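Local coordinates for protein 378aa long hypothetical citrate synthase (Sulfolobus tokodaii, PDB 1VGM) that is of uncharacterised function but belongs to the citrate synthase family, a largely helical fold found here as a two-chain assembly, at residues G95-A100 with A129-N134; S201-C206 with G342-I347; K277-K282 with G318-A323. All blocks are in the same frame, centred on the assembly; numbering follows the deposited sequence.

Interaction 1: G95-A100 with A129-N134; sequences GMMETA and ATITAN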
# COMPACT_ATOMS: atom_id res chain seq x y z
N GLY A 95 0.34 7.08 -9.79
CA GLY A 95 0.60 5.79 -10.42
C GLY A 95 2.06 5.58 -10.75
O GLY A 95 2.66 4.54 -10.43
N MET A 96 2.67 6.57 -11.39
CA MET A 96 4.06 6.44 -11.78
C MET A 96 4.97 6.42 -10.55
O MET A 96 5.95 5.68 -10.50
CB MET A 96 4.43 7.58 -12.73
CG MET A 96 3.76 7.44 -14.11
SD MET A 96 3.91 8.89 -15.15
CE MET A 96 5.67 8.88 -15.48
N MET A 97 4.62 7.20 -9.54
CA MET A 97 5.43 7.27 -8.34
C MET A 97 5.37 5.98 -7.54
O MET A 97 6.40 5.49 -7.07
CB MET A 97 4.98 8.45 -7.46
CG MET A 97 5.99 8.80 -6.38
SD MET A 97 5.54 10.29 -5.47
CE MET A 97 5.29 11.44 -6.79
N GLU A 98 4.17 5.42 -7.38
CA GLU A 98 4.04 4.18 -6.62
C GLU A 98 4.79 3.05 -7.31
O GLU A 98 5.37 2.18 -6.65
CB GLU A 98 2.55 3.81 -6.43
CG GLU A 98 1.84 3.24 -7.64
CD GLU A 98 0.39 2.89 -7.35
OE1 GLU A 98 -0.39 2.74 -8.31
OE2 GLU A 98 0.02 2.76 -6.16
N THR A 99 4.80 3.08 -8.64
CA THR A 99 5.58 2.12 -9.42
C THR A 99 7.07 2.29 -9.18
O THR A 99 7.77 1.31 -8.93
CB THR A 99 5.32 2.26 -10.93
OG1 THR A 99 3.92 2.12 -11.20
CG2 THR A 99 6.09 1.19 -11.70
N ALA A 100 7.56 3.53 -9.27
CA ALA A 100 8.97 3.81 -9.02
C ALA A 100 9.41 3.31 -7.66
O ALA A 100 10.47 2.71 -7.52
CB ALA A 100 9.24 5.31 -9.14
N ALA A 129 12.70 13.27 -4.66
CA ALA A 129 12.89 14.43 -5.52
C ALA A 129 13.29 14.00 -6.94
O ALA A 129 12.78 14.53 -7.93
CB ALA A 129 13.99 15.34 -4.94
N THR A 130 14.20 13.05 -7.03
CA THR A 130 14.63 12.55 -8.33
C THR A 130 13.43 11.97 -9.07
O THR A 130 13.19 12.29 -10.23
CB THR A 130 15.73 11.47 -8.16
OG1 THR A 130 16.83 12.03 -7.43
CG2 THR A 130 16.21 10.97 -9.52
N ILE A 131 12.68 11.12 -8.39
CA ILE A 131 11.52 10.49 -9.01
C ILE A 131 10.45 11.50 -9.43
O ILE A 131 9.92 11.42 -10.53
CB ILE A 131 10.90 9.43 -8.06
CG1 ILE A 131 11.78 8.18 -8.07
CG2 ILE A 131 9.48 9.08 -8.49
CD1 ILE A 131 11.57 7.28 -6.86
N THR A 132 10.16 12.47 -8.57
CA THR A 132 9.10 13.43 -8.86
C THR A 132 9.52 14.34 -10.02
O THR A 132 8.70 14.66 -10.89
CB THR A 132 8.79 14.31 -7.61
OG1 THR A 132 8.37 13.47 -6.53
CG2 THR A 132 7.69 15.31 -7.93
N ALA A 133 10.79 14.74 -10.04
CA ALA A 133 11.32 15.55 -11.13
C ALA A 133 11.19 14.82 -12.46
O ALA A 133 10.82 15.42 -13.48
CB ALA A 133 12.78 15.89 -10.86
N ASN A 134 11.49 13.53 -12.47
CA ASN A 134 11.55 12.80 -13.73
C ASN A 134 10.19 12.32 -14.19
O ASN A 134 9.97 12.07 -15.39
CB ASN A 134 12.51 11.62 -13.60
CG ASN A 134 13.95 12.02 -13.84
OD1 ASN A 134 14.37 12.19 -14.99
ND2 ASN A 134 14.71 12.18 -12.77

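Interaction 2: S201-C206 with G342-I347; sequences SDMYSC and GWLAHI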
# COMPACT_ATOMS: atom_id res chain seq x y z
N SER A 201 7.51 -4.55 6.53
CA SER A 201 7.79 -4.36 5.11
C SER A 201 8.79 -3.23 4.92
O SER A 201 8.77 -2.26 5.66
CB SER A 201 6.51 -4.02 4.35
OG SER A 201 6.79 -3.81 2.97
N ASP A 202 9.67 -3.36 3.94
CA ASP A 202 10.81 -2.44 3.82
C ASP A 202 10.31 -1.01 3.65
O ASP A 202 9.18 -0.80 3.19
CB ASP A 202 11.69 -2.84 2.63
CG ASP A 202 11.04 -2.53 1.29
OD1 ASP A 202 10.32 -3.40 0.74
OD2 ASP A 202 11.26 -1.41 0.79
N MET A 203 11.14 -0.04 4.01
CA MET A 203 10.70 1.35 4.08
C MET A 203 10.11 1.83 2.74
O MET A 203 9.11 2.55 2.71
CB MET A 203 11.87 2.24 4.50
CG MET A 203 11.55 3.19 5.65
SD MET A 203 12.90 4.25 6.20
CE MET A 203 13.25 3.53 7.80
N TYR A 204 10.74 1.42 1.64
CA TYR A 204 10.28 1.86 0.32
C TYR A 204 8.89 1.33 0.01
O TYR A 204 8.06 2.04 -0.55
CB TYR A 204 11.26 1.39 -0.76
CG TYR A 204 12.52 2.21 -0.83
CD1 TYR A 204 13.71 1.71 -0.31
CD2 TYR A 204 12.53 3.47 -1.41
CE1 TYR A 204 14.89 2.45 -0.37
CE2 TYR A 204 13.70 4.23 -1.47
CZ TYR A 204 14.88 3.71 -0.95
OH TYR A 204 16.04 4.44 -1.00
N SER A 205 8.63 0.08 0.36
CA SER A 205 7.31 -0.51 0.18
C SER A 205 6.27 0.12 1.12
O SER A 205 5.09 0.14 0.80
CB SER A 205 7.37 -2.02 0.40
OG SER A 205 8.26 -2.63 -0.53
N CYS A 206 6.70 0.63 2.27
CA CYS A 206 5.78 1.35 3.15
C CYS A 206 5.33 2.65 2.50
O CYS A 206 4.19 3.08 2.66
CB CYS A 206 6.43 1.66 4.50
SG CYS A 206 6.79 0.20 5.48
N GLY A 342 6.81 13.14 6.69
CA GLY A 342 5.87 12.69 7.70
C GLY A 342 5.60 11.20 7.65
O GLY A 342 5.59 10.55 8.69
N TRP A 343 5.38 10.64 6.46
CA TRP A 343 5.23 9.19 6.36
C TRP A 343 6.42 8.46 7.00
O TRP A 343 6.23 7.54 7.80
CB TRP A 343 5.08 8.74 4.90
CG TRP A 343 3.79 9.16 4.24
CD1 TRP A 343 2.58 9.42 4.86
CD2 TRP A 343 3.58 9.40 2.84
NE1 TRP A 343 1.64 9.79 3.92
CE2 TRP A 343 2.23 9.79 2.68
CE3 TRP A 343 4.40 9.33 1.71
CZ2 TRP A 343 1.69 10.12 1.42
CZ3 TRP A 343 3.87 9.66 0.47
CH2 TRP A 343 2.52 10.05 0.33
N LEU A 344 7.63 8.87 6.65
CA LEU A 344 8.83 8.20 7.15
C LEU A 344 8.97 8.39 8.67
O LEU A 344 9.28 7.45 9.39
CB LEU A 344 10.07 8.75 6.45
CG LEU A 344 10.26 8.41 4.97
CD1 LEU A 344 11.39 9.26 4.41
CD2 LEU A 344 10.55 6.92 4.78
N ALA A 345 8.73 9.61 9.15
CA ALA A 345 8.82 9.87 10.58
C ALA A 345 7.85 8.99 11.36
O ALA A 345 8.17 8.48 12.43
CB ALA A 345 8.55 11.35 10.87
N HIS A 346 6.65 8.81 10.82
CA HIS A 346 5.62 8.04 11.50
C HIS A 346 5.90 6.54 11.55
O HIS A 346 5.63 5.89 12.57
CB HIS A 346 4.25 8.26 10.84
CG HIS A 346 3.52 9.47 11.33
ND1 HIS A 346 2.88 9.51 12.55
CD2 HIS A 346 3.37 10.70 10.78
CE1 HIS A 346 2.36 10.71 12.73
NE2 HIS A 346 2.64 11.45 11.67
N ILE A 347 6.42 5.96 10.47
CA ILE A 347 6.66 4.53 10.47
C ILE A 347 7.90 4.17 11.28
O ILE A 347 8.00 3.07 11.83
CB ILE A 347 6.79 3.95 9.02
CG1 ILE A 347 7.89 4.68 8.24
CG2 ILE A 347 5.46 4.05 8.29
CD1 ILE A 347 8.10 4.15 6.83

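Interaction 3: K277-K282 with G318-A323; sequences KSFAEK and GIVFYA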
# COMPACT_ATOMS: atom_id res chain seq x y z
N LYS A 277 0.68 35.61 -2.90
CA LYS A 277 0.67 37.06 -2.98
C LYS A 277 1.97 37.61 -3.57
O LYS A 277 1.94 38.54 -4.37
CB LYS A 277 0.45 37.67 -1.60
CG LYS A 277 0.24 39.19 -1.61
CD LYS A 277 -0.26 39.70 -0.26
CE LYS A 277 0.12 41.16 -0.03
NZ LYS A 277 -0.51 41.69 1.21
N SER A 278 3.10 37.05 -3.17
CA SER A 278 4.38 37.61 -3.56
C SER A 278 4.63 37.35 -5.03
O SER A 278 5.13 38.22 -5.75
CB SER A 278 5.51 37.01 -2.73
OG SER A 278 6.75 37.19 -3.38
N PHE A 279 4.30 36.15 -5.47
CA PHE A 279 4.47 35.77 -6.86
C PHE A 279 3.57 36.65 -7.71
O PHE A 279 3.94 37.05 -8.81
CB PHE A 279 4.10 34.30 -7.06
CG PHE A 279 5.21 33.35 -6.73
CD1 PHE A 279 5.03 32.35 -5.77
CD2 PHE A 279 6.44 33.42 -7.39
CE1 PHE A 279 6.05 31.45 -5.47
CE2 PHE A 279 7.46 32.52 -7.10
CZ PHE A 279 7.27 31.53 -6.14
N ALA A 280 2.38 36.95 -7.20
CA ALA A 280 1.39 37.71 -7.96
C ALA A 280 1.90 39.09 -8.35
O ALA A 280 1.54 39.60 -9.41
CB ALA A 280 0.11 37.85 -7.15
N GLU A 281 2.72 39.71 -7.52
CA GLU A 281 3.13 41.08 -7.82
C GLU A 281 4.26 41.13 -8.84
O GLU A 281 4.61 42.20 -9.32
CB GLU A 281 3.52 41.85 -6.54
CG GLU A 281 4.52 41.18 -5.61
CD GLU A 281 4.74 41.98 -4.33
OE1 GLU A 281 5.28 43.11 -4.41
OE2 GLU A 281 4.38 41.49 -3.24
N LYS A 282 4.81 39.97 -9.19
CA LYS A 282 5.83 39.90 -10.22
C LYS A 282 5.38 39.13 -11.46
O LYS A 282 6.07 39.12 -12.47
CB LYS A 282 7.10 39.24 -9.66
CG LYS A 282 7.81 40.05 -8.58
CD LYS A 282 8.95 40.89 -9.15
CE LYS A 282 8.44 41.99 -10.07
NZ LYS A 282 7.25 42.67 -9.50
N GLY A 318 -2.07 25.35 -4.81
CA GLY A 318 -1.92 25.13 -6.24
C GLY A 318 -1.49 26.36 -7.01
O GLY A 318 -0.77 26.25 -7.99
N ILE A 319 -1.94 27.54 -6.56
CA ILE A 319 -1.50 28.79 -7.16
C ILE A 319 0.01 28.96 -6.93
O ILE A 319 0.72 29.47 -7.80
CB ILE A 319 -2.25 30.00 -6.55
CG1 ILE A 319 -3.72 29.99 -6.99
CG2 ILE A 319 -1.60 31.31 -7.00
CD1 ILE A 319 -4.57 31.07 -6.33
N VAL A 320 0.49 28.53 -5.77
CA VAL A 320 1.93 28.50 -5.52
C VAL A 320 2.66 27.55 -6.46
O VAL A 320 3.65 27.92 -7.08
CB VAL A 320 2.25 28.09 -4.06
CG1 VAL A 320 3.76 28.02 -3.86
CG2 VAL A 320 1.62 29.09 -3.09
N PHE A 321 2.16 26.31 -6.57
CA PHE A 321 2.76 25.31 -7.45
C PHE A 321 2.71 25.76 -8.91
O PHE A 321 3.66 25.55 -9.66
CB PHE A 321 2.02 23.97 -7.33
CG PHE A 321 2.05 23.37 -5.95
CD1 PHE A 321 1.08 22.44 -5.56
CD2 PHE A 321 3.04 23.71 -5.04
CE1 PHE A 321 1.10 21.87 -4.29
CE2 PHE A 321 3.07 23.15 -3.77
CZ PHE A 321 2.10 22.23 -3.39
N TYR A 322 1.59 26.37 -9.29
CA TYR A 322 1.46 27.01 -10.60
C TYR A 322 2.53 28.08 -10.82
O TYR A 322 3.18 28.10 -11.86
CB TYR A 322 0.07 27.64 -10.73
CG TYR A 322 -0.15 28.42 -12.00
CD1 TYR A 322 -0.40 27.77 -13.21
CD2 TYR A 322 -0.11 29.81 -12.00
CE1 TYR A 322 -0.61 28.50 -14.39
CE2 TYR A 322 -0.31 30.54 -13.16
CZ TYR A 322 -0.56 29.88 -14.35
OH TYR A 322 -0.76 30.62 -15.49
N ALA A 323 2.70 28.96 -9.84
CA ALA A 323 3.69 30.04 -9.93
C ALA A 323 5.10 29.48 -10.08
O ALA A 323 5.95 30.06 -10.75
CB ALA A 323 3.62 30.94 -8.69

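Interaction 1: G95-A100 with A129-N134
Ala100 and Met97 meet Ile131 and Thr132 where helix 93-108 runs beside helix 117-139. The methyl of Ala100 sits against both branches of Ile131. Its CB lies 3.8 Å from Ile131 CD1 and equally near Ile131 CG2. One small methyl is thus received between the two arms of the branched side chain. Ile131 has its CG2 anti to the backbone N and its CG1 beside that N (chi1 -76°), which leaves CG2 and the CG1-CD1 arm both in touch with the Ala100 methyl.

Met97 works one turn earlier. Its CG touches Ile131 CG2 at 4.1 Å, and the two side chains slant across each other. The chain is extended through its first two torsions and bends only at the last (chi3 -53°). This bend brings the terminal methyl to Thr132, with Met97 CE 3.7 Å from Thr132 OG1. The hydroxyl is not left to the methyl alone, because it is hydrogen-bonded to the backbone O of Thr128 one turn back in its own helix. All four side chains are buried, and the contact is apolar in character.

Further out, Met97 also packs on Leu211 of helix 203-214. Within 129-134, Asn134 ND2 returns to Thr130 O at 3.0 Å, and Asn134 OD1 accepts a hydrogen bond from the backbone N of Lys145. Thr130 O also accepts from the backbone N of Asn134; the two donors reach it from opposite faces of its plane. Glu98 OE1 bonds Ser205 OG of the second subunit.

The axes of the two short segments approach to 10.2 Å, at 142°, closer to antiparallel than perpendicular. This is helix-on-helix packing through an alanine, a methionine and two beta-branched side chains, in keeping with the mainly helical citrate synthase fold.

Interaction 2: S201-C206 with G342-I347
Met203 lies across Leu344 at about a right angle and slants past Ile347. Met203 SD meets Leu344 CD2 at 3.8 Å, and Met203 CG meets Ile347 CD1 at 3.8 Å. Leu344 CD2 also comes within 4.0 Å of Met203 CG, which places it alongside the CG-SD bond. All four touching side chains are buried.

Ile347 has its CG1 held between the backbone N and the carbonyl carbon (chi1 55°), and the arm is extended beyond that (chi2 179°). The arm ends in CD1, which touches both Met203 and Cys206, one turn apart on the first helix. Cys206 offers its CB, 3.8 Å from Ile347 CD1.

These contacts set the first turn of helix 203-214 against the long helix 331-353, deep in the helical body of this citrate synthase family protein. Asp202 is the N-cap of the shorter helix. Its OD2 accepts from Ser205 N at 3.1 Å, and the donor stands well above the carboxylate plane, 54° out of it. This capping bond fixes the helix start that carries Met203.

Another flank of the turn faces the dimer partner. Asp202 OD1 forms a salt bridge with Lys215 NZ of the second subunit, and Ser201 OG bonds Ala212 O of that subunit. Ile124 of helix 117-139 touches both Met203 and Leu344.

Interaction 3: K277-K282 with G318-A323
A CH-pi contact joins helix 267-280 to helix 314-323. Phe279 lies on the first, and Ala323 is the last residue of the second. The methyl of Ala323 rests over one face of the Phe279 ring. Ala323 CB is 3.8 Å from the ring centroid and 25° off the ring normal. It stands 3.4 Å above the plane and is displaced toward the rim. The displacement is toward the root of the ring: Ala323 CB lies 3.5 Å from Phe279 CG and at the same distance from Phe279 CD1. Phe279 CB is also near, 3.8 Å from Ala323 CB.

The ring takes this position because CG lies beside the backbone N of Phe279, anti to its carbonyl carbon (chi1 -83°). The backbones come close here, with the CA atoms of Phe279 and Ala323 6.5 Å apart. With the backbones this close, the Ala323 methyl reaches the ring face directly.

Val320 sits one turn back along the second helix and adds a looser contact. Its CG1 approaches Phe279 CE1 at 4.4 Å, obliquely to the ring.

The pair belongs to a region of the citrate synthase family fold where several helices meet. Val320 also packs on Phe272 and Leu275 of helix 267-280, which extends the seam between the two helices. Helix 168-180 joins in, with Ala173 against Phe279 and Ser177 against Val320. Val320 is buried, whereas Phe279 and Ala323 remain partly exposed. Ala323 also touches Val286 of helix 284-304, the next helix along the chain from 267-280.

In the fold
Along the chain, interaction 1 closes before the other two open. Interaction 3 is nested within the long loop closed by interaction 2. The centres of interactions 1 and 2 are about 16 Å apart. They do not touch, but helices 93-108, 117-139 and 203-214 pack together around them, and both reach the second subunit. The bond between Glu98 and Ser205 of the other subunit links a segment of one to a segment of the other. Interaction 3 lies about 25 Å from interaction 1 and about 32 Å from interaction 2, centre to centre. The other chain does not touch its segments. Helix 314-323 is followed by helix 331-353, which carries a segment of interaction 2.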